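Agmatinase (Burkholderia thailandensis, PDB 4DZ4) probably hydrolyses agmatine to putrescine and urea, as a manganese-dependent enzyme of the arginase family with two metal ions per subunit. Local coordinates at residues E230-I235 against L272-G277. Sequence-based numbering, arbitrary orientation.
Sequences ERIESI and LAIVRG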
loop_
_atom_site.group_PDB
_atom_site.type_symbol
_atom_site.label_atom_id
_atom_site.label_comp_id
_atom_site.label_asym_id
_atom_site.label_seq_id
_atom_site.Cartn_x
_atom_site.Cartn_y
_atom_site.Cartn_z
ATOM N N GLU B 230 -32.828 -14.179 -15.071
ATOM C CA GLU B 230 -33.887 -14.916 -15.762
ATOM C C GLU B 230 -33.374 -15.648 -17.003
ATOM O O GLU B 230 -33.803 -16.772 -17.297
ATOM C CB GLU B 230 -35.097 -14.006 -16.043
ATOM C CG GLU B 230 -35.784 -13.578 -14.743
ATOM C CD GLU B 230 -36.926 -12.591 -14.934
ATOM O OE1 GLU B 230 -37.170 -12.170 -16.086
ATOM O OE2 GLU B 230 -37.586 -12.229 -13.929
ATOM N N ARG B 231 -32.411 -15.034 -17.697
ATOM C CA ARG B 231 -31.789 -15.684 -18.845
ATOM C C ARG B 231 -30.975 -16.929 -18.408
ATOM O O ARG B 231 -31.047 -17.969 -19.068
ATOM C CB ARG B 231 -30.917 -14.691 -19.651
ATOM C CG ARG B 231 -30.262 -15.294 -20.899
ATOM C CD ARG B 231 -31.257 -15.773 -21.959
ATOM N NE ARG B 231 -32.014 -14.652 -22.510
ATOM C CZ ARG B 231 -31.575 -13.854 -23.482
ATOM N NH1 ARG B 231 -30.389 -14.065 -24.041
ATOM N NH2 ARG B 231 -32.336 -12.848 -23.904
ATOM N N ILE B 232 -30.222 -16.816 -17.306
ATOM C CA ILE B 232 -29.517 -17.971 -16.711
ATOM C C ILE B 232 -30.479 -19.133 -16.415
ATOM O O ILE B 232 -30.240 -20.266 -16.832
ATOM C CB ILE B 232 -28.706 -17.589 -15.434
ATOM C CG1 ILE B 232 -27.569 -16.609 -15.790
ATOM C CG2 ILE B 232 -28.221 -18.841 -14.703
ATOM C CD1 ILE B 232 -26.944 -15.887 -14.608
ATOM N N GLU B 233 -31.583 -18.832 -15.734
ATOM C CA GLU B 233 -32.572 -19.858 -15.381
ATOM C C GLU B 233 -33.123 -20.538 -16.627
ATOM O O GLU B 233 -33.287 -21.768 -16.672
ATOM C CB GLU B 233 -33.726 -19.228 -14.612
ATOM C CG GLU B 233 -33.358 -18.734 -13.232
ATOM C CD GLU B 233 -34.578 -18.205 -12.514
ATOM O OE1 GLU B 233 -35.058 -17.111 -12.885
ATOM O OE2 GLU B 233 -35.088 -18.899 -11.611
ATOM N N SER B 234 -33.375 -19.732 -17.656
ATOM C CA SER B 234 -33.913 -20.218 -18.915
ATOM C C SER B 234 -32.948 -21.183 -19.612
ATOM O O SER B 234 -33.350 -22.202 -20.177
ATOM C CB SER B 234 -34.222 -19.053 -19.846
ATOM O OG SER B 234 -34.915 -19.552 -20.973
ATOM N N ILE B 235 -31.664 -20.857 -19.545
ATOM C CA ILE B 235 -30.637 -21.659 -20.200
ATOM C C ILE B 235 -30.395 -23.003 -19.485
ATOM O O ILE B 235 -30.325 -24.053 -20.137
ATOM C CB ILE B 235 -29.322 -20.851 -20.312
ATOM C CG1 ILE B 235 -29.484 -19.766 -21.379
ATOM C CG2 ILE B 235 -28.144 -21.780 -20.629
ATOM C CD1 ILE B 235 -28.498 -18.618 -21.301
ATOM N N LEU B 272 -24.179 -9.919 -6.810
ATOM C CA LEU B 272 -24.849 -10.538 -5.674
ATOM C C LEU B 272 -26.359 -10.626 -5.941
ATOM O O LEU B 272 -27.015 -11.590 -5.526
ATOM C CB LEU B 272 -24.537 -9.779 -4.382
ATOM C CG LEU B 272 -23.058 -9.894 -3.936
ATOM C CD1 LEU B 272 -22.858 -8.992 -2.730
ATOM C CD2 LEU B 272 -22.650 -11.346 -3.611
ATOM N N ALA B 273 -26.907 -9.614 -6.624
ATOM C CA ALA B 273 -28.337 -9.616 -6.958
ATOM C C ALA B 273 -28.641 -10.838 -7.844
ATOM O O ALA B 273 -29.684 -11.489 -7.685
ATOM C CB ALA B 273 -28.719 -8.332 -7.684
ATOM N N ILE B 274 -27.730 -11.133 -8.773
ATOM C CA ILE B 274 -27.875 -12.312 -9.642
ATOM C C ILE B 274 -27.747 -13.612 -8.837
ATOM O O ILE B 274 -28.653 -14.451 -8.874
ATOM C CB ILE B 274 -26.870 -12.286 -10.820
ATOM C CG1 ILE B 274 -27.132 -11.064 -11.713
ATOM C CG2 ILE B 274 -26.979 -13.567 -11.652
ATOM C CD1 ILE B 274 -25.944 -10.737 -12.620
ATOM N N VAL B 275 -26.663 -13.764 -8.089
ATOM C CA VAL B 275 -26.425 -15.004 -7.329
ATOM C C VAL B 275 -27.552 -15.291 -6.348
ATOM O O VAL B 275 -28.057 -16.432 -6.268
ATOM C CB VAL B 275 -25.049 -15.005 -6.633
ATOM C CG1 VAL B 275 -24.882 -16.233 -5.716
ATOM C CG2 VAL B 275 -23.961 -15.030 -7.710
ATOM N N ARG B 276 -28.010 -14.250 -5.664
ATOM C CA ARG B 276 -29.068 -14.412 -4.684
ATOM C C ARG B 276 -30.384 -14.894 -5.279
ATOM O O ARG B 276 -31.217 -15.456 -4.553
ATOM C CB ARG B 276 -29.294 -13.123 -3.911
ATOM C CG ARG B 276 -28.167 -12.820 -2.927
ATOM C CD ARG B 276 -28.350 -11.426 -2.362
ATOM N NE ARG B 276 -27.158 -10.976 -1.615
ATOM C CZ ARG B 276 -26.983 -9.710 -1.239
ATOM N NH1 ARG B 276 -27.912 -8.798 -1.537
ATOM N NH2 ARG B 276 -25.899 -9.353 -0.564
ATOM N N GLY B 277 -30.577 -14.690 -6.578
ATOM C CA GLY B 277 -31.839 -15.051 -7.218
ATOM C C GLY B 277 -31.857 -16.452 -7.830
ATOM O O GLY B 277 -32.841 -16.837 -8.480
HETATM O O HOH W 1 -33.524 -19.286 -9.683
#
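Ile232 and Ile274 meet through single methyl groups, CD1 of Ile232 lying 3.8 Å from CG2 of Ile274, and the two side chains run roughly at right angles. Ile232 sends its CB toward the other helix, with CD1 roughly anti to CA (chi2 165°), which carries the methyl out to Ile274. Ile274 answers with its branch methyl: CG2 is anti to the backbone N, while CG1 is anti to the carbonyl carbon (chi1 -62°). Beside this small apolar touch the link is polar and indirect. One water donates to Glu233 OE2, at a short 2.5 Å, and to Gly277 O at 2.8 Å, spanning a direct OE2 to O separation of 4.4 Å. As a carboxylate, OE2 would be an acceptor like Gly277 O, and the water joins them. A backbone bond from Gly277 N to Ile274 O (3.0 Å) holds the bridged residue to the chain three residues before it. Ile274 also packs on Ala225 and Thr228, and Ile232 on Leu278. The contact joins neighbouring helices 225-236 and 268-276 of the arginase fold: Ile232 reaches strand 198-202 of the parallel sheet at Val198 and Val200, while Leu272 and Val275 lean on helix 300-323.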